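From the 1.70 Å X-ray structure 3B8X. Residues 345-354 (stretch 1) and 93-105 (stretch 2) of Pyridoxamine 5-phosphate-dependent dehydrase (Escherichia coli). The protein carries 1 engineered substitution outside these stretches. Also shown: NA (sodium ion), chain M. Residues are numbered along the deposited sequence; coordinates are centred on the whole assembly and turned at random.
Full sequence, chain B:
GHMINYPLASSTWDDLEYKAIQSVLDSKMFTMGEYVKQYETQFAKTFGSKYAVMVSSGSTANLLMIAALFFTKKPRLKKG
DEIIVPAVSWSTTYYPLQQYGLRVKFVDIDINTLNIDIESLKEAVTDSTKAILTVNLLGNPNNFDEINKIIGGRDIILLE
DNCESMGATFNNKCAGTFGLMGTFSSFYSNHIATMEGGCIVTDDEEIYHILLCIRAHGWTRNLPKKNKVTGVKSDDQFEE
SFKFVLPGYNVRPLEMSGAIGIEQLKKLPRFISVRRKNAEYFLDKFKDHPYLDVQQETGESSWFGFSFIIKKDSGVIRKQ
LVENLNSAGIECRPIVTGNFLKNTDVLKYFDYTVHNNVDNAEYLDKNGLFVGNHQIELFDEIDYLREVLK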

# COMPACT_ATOMS: atom_id res chain seq x y z
N ASP B 345 13.00 -3.81 19.01
CA ASP B 345 13.43 -3.07 17.84
C ASP B 345 12.34 -2.19 17.24
O ASP B 345 12.58 -1.03 16.91
CB ASP B 345 13.96 -4.02 16.78
CG ASP B 345 13.15 -5.31 16.69
OD1 ASP B 345 12.09 -5.44 17.35
OD2 ASP B 345 13.64 -6.22 16.00
N VAL B 346 11.14 -2.76 17.18
CA VAL B 346 9.96 -2.10 16.65
C VAL B 346 9.26 -1.27 17.73
O VAL B 346 8.74 -0.17 17.49
CB VAL B 346 8.98 -3.23 16.18
CG1 VAL B 346 7.58 -2.75 15.97
CG2 VAL B 346 9.49 -3.88 14.94
N LEU B 347 9.26 -1.83 18.93
CA LEU B 347 8.56 -1.24 20.04
C LEU B 347 9.10 0.10 20.46
O LEU B 347 8.37 0.94 21.00
CB LEU B 347 8.44 -2.21 21.22
CG LEU B 347 7.39 -3.24 20.84
CD1 LEU B 347 7.34 -4.43 21.83
CD2 LEU B 347 6.07 -2.49 20.79
N LYS B 348 10.38 0.31 20.18
CA LYS B 348 10.95 1.60 20.51
C LYS B 348 10.27 2.77 19.84
O LYS B 348 10.43 3.90 20.29
CB LYS B 348 12.46 1.65 20.33
CG LYS B 348 13.00 1.52 18.90
CD LYS B 348 14.43 2.08 18.90
CE LYS B 348 15.25 1.71 17.68
NZ LYS B 348 16.70 1.94 17.94
N TYR B 349 9.49 2.49 18.80
CA TYR B 349 8.81 3.55 18.06
C TYR B 349 7.37 3.72 18.53
O TYR B 349 6.65 4.61 18.06
CB TYR B 349 8.86 3.26 16.55
CG TYR B 349 10.25 3.01 16.02
CD1 TYR B 349 10.68 1.75 15.73
CD2 TYR B 349 11.14 4.07 15.78
CE1 TYR B 349 11.95 1.52 15.21
CE2 TYR B 349 12.44 3.84 15.28
CZ TYR B 349 12.83 2.55 15.00
OH TYR B 349 14.12 2.36 14.52
N PHE B 350 6.96 2.86 19.45
CA PHE B 350 5.59 2.89 19.97
C PHE B 350 5.45 3.65 21.27
O PHE B 350 6.37 3.72 22.07
CB PHE B 350 5.14 1.46 20.28
CG PHE B 350 4.65 0.70 19.09
CD1 PHE B 350 5.49 0.43 18.04
CD2 PHE B 350 3.33 0.23 19.04
CE1 PHE B 350 5.03 -0.30 16.95
CE2 PHE B 350 2.84 -0.48 17.91
CZ PHE B 350 3.71 -0.75 16.88
N ASP B 351 4.22 4.08 21.53
CA ASP B 351 3.80 4.65 22.79
C ASP B 351 2.89 3.53 23.30
O ASP B 351 1.75 3.41 22.87
CB ASP B 351 2.99 5.93 22.52
CG ASP B 351 2.20 6.37 23.73
OD1 ASP B 351 2.58 5.97 24.84
OD2 ASP B 351 1.19 7.11 23.60
N TYR B 352 3.38 2.65 24.15
CA TYR B 352 2.54 1.54 24.57
C TYR B 352 2.78 1.17 26.00
O TYR B 352 3.77 1.56 26.61
CB TYR B 352 2.89 0.29 23.77
CG TYR B 352 4.24 -0.30 24.14
CD1 TYR B 352 4.34 -1.49 24.85
CD2 TYR B 352 5.41 0.32 23.72
CE1 TYR B 352 5.59 -2.05 25.15
CE2 TYR B 352 6.67 -0.21 24.03
CZ TYR B 352 6.75 -1.39 24.75
OH TYR B 352 8.00 -1.87 25.05
N THR B 353 1.91 0.30 26.49
CA THR B 353 2.03 -0.22 27.84
C THR B 353 1.61 -1.69 27.78
O THR B 353 1.00 -2.14 26.82
CB THR B 353 1.04 0.50 28.81
OG1 THR B 353 1.29 0.10 30.16
CG2 THR B 353 -0.38 0.15 28.46
N VAL B 354 1.94 -2.42 28.84
CA VAL B 354 1.49 -3.79 28.94
C VAL B 354 0.57 -3.97 30.12
O VAL B 354 0.93 -3.65 31.25
CB VAL B 354 2.61 -4.76 29.13
CG1 VAL B 354 1.99 -6.10 29.41
CG2 VAL B 354 3.45 -4.84 27.90
NA NA M . 11.94 -7.77 16.45
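Stretch 2, residues 93-105: TYYPLQQYGLRVK

Segments far apart in sequence often join twice over, once through backbone pairing and once through side chains packed beside it, and residues 93-105 lying on residues 345-354 illustrate the principle well. Stretch 2 arrives as a helix that runs through Gln99 and is kinked near Pro96, whose ring nitrogen has no hydrogen to give to the preceding turn. Tyr100 is the first residue to leave helical geometry, Gly101 follows with positive phi (58°), and the chain extends into a strand from Arg103 to Lys105. Stretch 1 follows a similar plan: a helical segment, a type I turn from Leu347 to Phe350, then an extended chain leading through Tyr352 to Val354.

The two strands run parallel, their directions differing by 19° (signed crossing angle -19°) and their axes approaching to 4.6 Å. Tyr352 pairs with Val104, CA to CA 4.4 Å, and Thr353 with Lys105, CA to CA 5.0 Å. Val104 serves both sides of Tyr352 along the backbone: its N donates to Asp351 O at 2.9 Å, and its O accepts from Thr353 N, also at 2.9 Å. Such alternation is the signature of parallel pairing. The Tyr352 and Val104 side chains leave on one face of the sheet, CB to CB 4.0 Å; on the other, Thr353 CG2 meets Lys105 CG at 3.5 Å.

Phe350 loses the most surface to the contact. Its ring reaches back to the helix, where Gln98 CB lies 3.6 Å from the centroid of the Phe350 ring, almost on the ring normal, in a CH-pi contact. Val104 CG2 approaches Phe350 CD2 at 3.9 Å, at the ring edge, so the same aromatic group touches both helix and strand. Gln98 adds a polar tie, its NE2 donating to Tyr349 O at 3.2 Å. Farther up the helix, Val346 CG1 packs against the ring edge of Tyr95, 3.7 Å from CE1.

After Phe350, Thr353, Asp351 and Arg103 are covered to nearly equal extents. Asp351 and Arg103 form a salt bridge, Asp351 OD1 to Arg103 NE at 3.0 Å, but the oxygen lies over the guanidinium face, so charge attraction replaces a directed hydrogen bond; the position of OD1 is also less certain. Water fills the gaps where direct pairing is absent: one molecule accepts from Asp351 N and donates to Leu102 O, both at 2.9 Å, while another donates to Asp351 OD2 and Gly101 O, likewise at 2.9 Å.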

# COMPACT_ATOMS: atom_id res chain seq x y z
N THR B 93 -0.99 -5.80 12.20
CA THR B 93 -2.11 -5.51 13.08
C THR B 93 -1.62 -4.30 13.93
O THR B 93 -2.35 -3.30 14.14
CB THR B 93 -2.37 -6.63 14.07
OG1 THR B 93 -2.64 -7.83 13.34
CG2 THR B 93 -3.62 -6.28 14.88
N TYR B 94 -0.36 -4.36 14.35
CA TYR B 94 0.24 -3.32 15.20
C TYR B 94 0.74 -1.98 14.61
O TYR B 94 0.61 -0.91 15.23
CB TYR B 94 1.40 -3.97 15.96
CG TYR B 94 0.97 -5.18 16.75
CD1 TYR B 94 0.04 -5.07 17.77
CD2 TYR B 94 1.46 -6.43 16.42
CE1 TYR B 94 -0.39 -6.20 18.44
CE2 TYR B 94 1.08 -7.56 17.11
CZ TYR B 94 0.17 -7.44 18.13
OH TYR B 94 -0.23 -8.58 18.80
N TYR B 95 1.38 -2.02 13.44
CA TYR B 95 2.02 -0.82 12.89
C TYR B 95 1.12 0.39 12.69
O TYR B 95 1.52 1.53 12.98
CB TYR B 95 2.84 -1.12 11.63
CG TYR B 95 3.93 -2.23 11.73
CD1 TYR B 95 4.66 -2.48 12.90
CD2 TYR B 95 4.20 -3.03 10.63
CE1 TYR B 95 5.65 -3.48 12.94
CE2 TYR B 95 5.17 -4.01 10.66
CZ TYR B 95 5.88 -4.24 11.81
OH TYR B 95 6.88 -5.19 11.77
N PRO B 96 -0.04 0.17 12.05
CA PRO B 96 -0.93 1.31 11.77
C PRO B 96 -1.22 2.00 13.12
O PRO B 96 -1.54 3.17 13.18
CB PRO B 96 -2.21 0.66 11.20
CG PRO B 96 -1.76 -0.71 10.70
CD PRO B 96 -0.58 -1.12 11.57
N LEU B 97 -1.12 1.28 14.22
CA LEU B 97 -1.48 1.88 15.49
C LEU B 97 -0.43 2.90 15.80
O LEU B 97 -0.73 4.04 16.14
CB LEU B 97 -1.57 0.80 16.58
CG LEU B 97 -2.53 -0.38 16.35
CD1 LEU B 97 -2.59 -1.21 17.62
CD2 LEU B 97 -3.95 0.10 15.97
N GLN B 98 0.81 2.51 15.61
CA GLN B 98 1.92 3.43 15.89
C GLN B 98 1.96 4.49 14.82
O GLN B 98 2.42 5.58 15.08
CB GLN B 98 3.23 2.67 15.77
CG GLN B 98 4.49 3.50 16.03
CD GLN B 98 5.07 4.17 14.78
OE1 GLN B 98 4.75 3.81 13.64
NE2 GLN B 98 5.86 5.21 15.00
N GLN B 99 1.58 4.13 13.61
CA GLN B 99 1.59 5.04 12.49
C GLN B 99 0.59 6.16 12.67
O GLN B 99 0.80 7.25 12.16
CB GLN B 99 1.45 4.29 11.18
CG GLN B 99 2.74 3.47 10.95
CD GLN B 99 2.58 2.27 10.00
OE1 GLN B 99 1.45 1.89 9.65
NE2 GLN B 99 3.71 1.74 9.50
N TYR B 100 -0.45 5.93 13.45
CA TYR B 100 -1.44 6.97 13.75
C TYR B 100 -1.31 7.55 15.14
O TYR B 100 -2.22 8.22 15.61
CB TYR B 100 -2.86 6.53 13.44
CG TYR B 100 -3.06 6.58 11.94
CD1 TYR B 100 -2.48 5.62 11.10
CD2 TYR B 100 -3.70 7.68 11.36
CE1 TYR B 100 -2.56 5.74 9.71
CE2 TYR B 100 -3.75 7.82 10.00
CZ TYR B 100 -3.18 6.86 9.18
OH TYR B 100 -3.36 7.00 7.83
N GLY B 101 -0.15 7.29 15.75
CA GLY B 101 0.20 7.80 17.08
C GLY B 101 -0.74 7.44 18.22
O GLY B 101 -0.95 8.23 19.13
N LEU B 102 -1.28 6.23 18.20
CA LEU B 102 -2.15 5.79 19.28
C LEU B 102 -1.38 5.22 20.48
O LEU B 102 -0.22 4.82 20.38
CB LEU B 102 -3.18 4.80 18.77
CG LEU B 102 -4.15 5.33 17.72
CD1 LEU B 102 -4.83 4.07 17.06
CD2 LEU B 102 -5.18 6.21 18.40
N ARG B 103 -2.01 5.19 21.65
CA ARG B 103 -1.35 4.61 22.81
C ARG B 103 -1.82 3.16 22.79
O ARG B 103 -3.01 2.91 22.93
CB ARG B 103 -1.86 5.30 24.09
CG ARG B 103 -1.32 4.72 25.41
CD ARG B 103 0.19 4.54 25.36
NE ARG B 103 0.81 4.30 26.67
CZ ARG B 103 0.64 5.08 27.72
NH1 ARG B 103 -0.15 6.15 27.65
NH2 ARG B 103 1.26 4.79 28.86
N VAL B 104 -0.91 2.22 22.54
CA VAL B 104 -1.28 0.81 22.47
C VAL B 104 -1.17 0.12 23.82
O VAL B 104 -0.11 0.22 24.44
CB VAL B 104 -0.35 0.05 21.47
CG1 VAL B 104 -0.78 -1.44 21.32
CG2 VAL B 104 -0.36 0.76 20.09
N LYS B 105 -2.23 -0.58 24.24
CA LYS B 105 -2.26 -1.36 25.48
C LYS B 105 -2.28 -2.85 25.20
O LYS B 105 -3.31 -3.41 24.76
CB LYS B 105 -3.47 -1.06 26.32
CG LYS B 105 -3.30 -1.56 27.78
CD LYS B 105 -4.55 -1.25 28.66
CE LYS B 105 -4.38 -0.04 29.62
NZ LYS B 105 -5.69 0.51 30.21
O HOH W 1 0.89 8.85 21.28
O HOH W 2 2.36 4.15 19.35
O HOH W 3 -0.27 8.68 25.52
O HOH W 4 12.87 -8.23 18.68
O HOH W 5 12.96 -9.88 16.49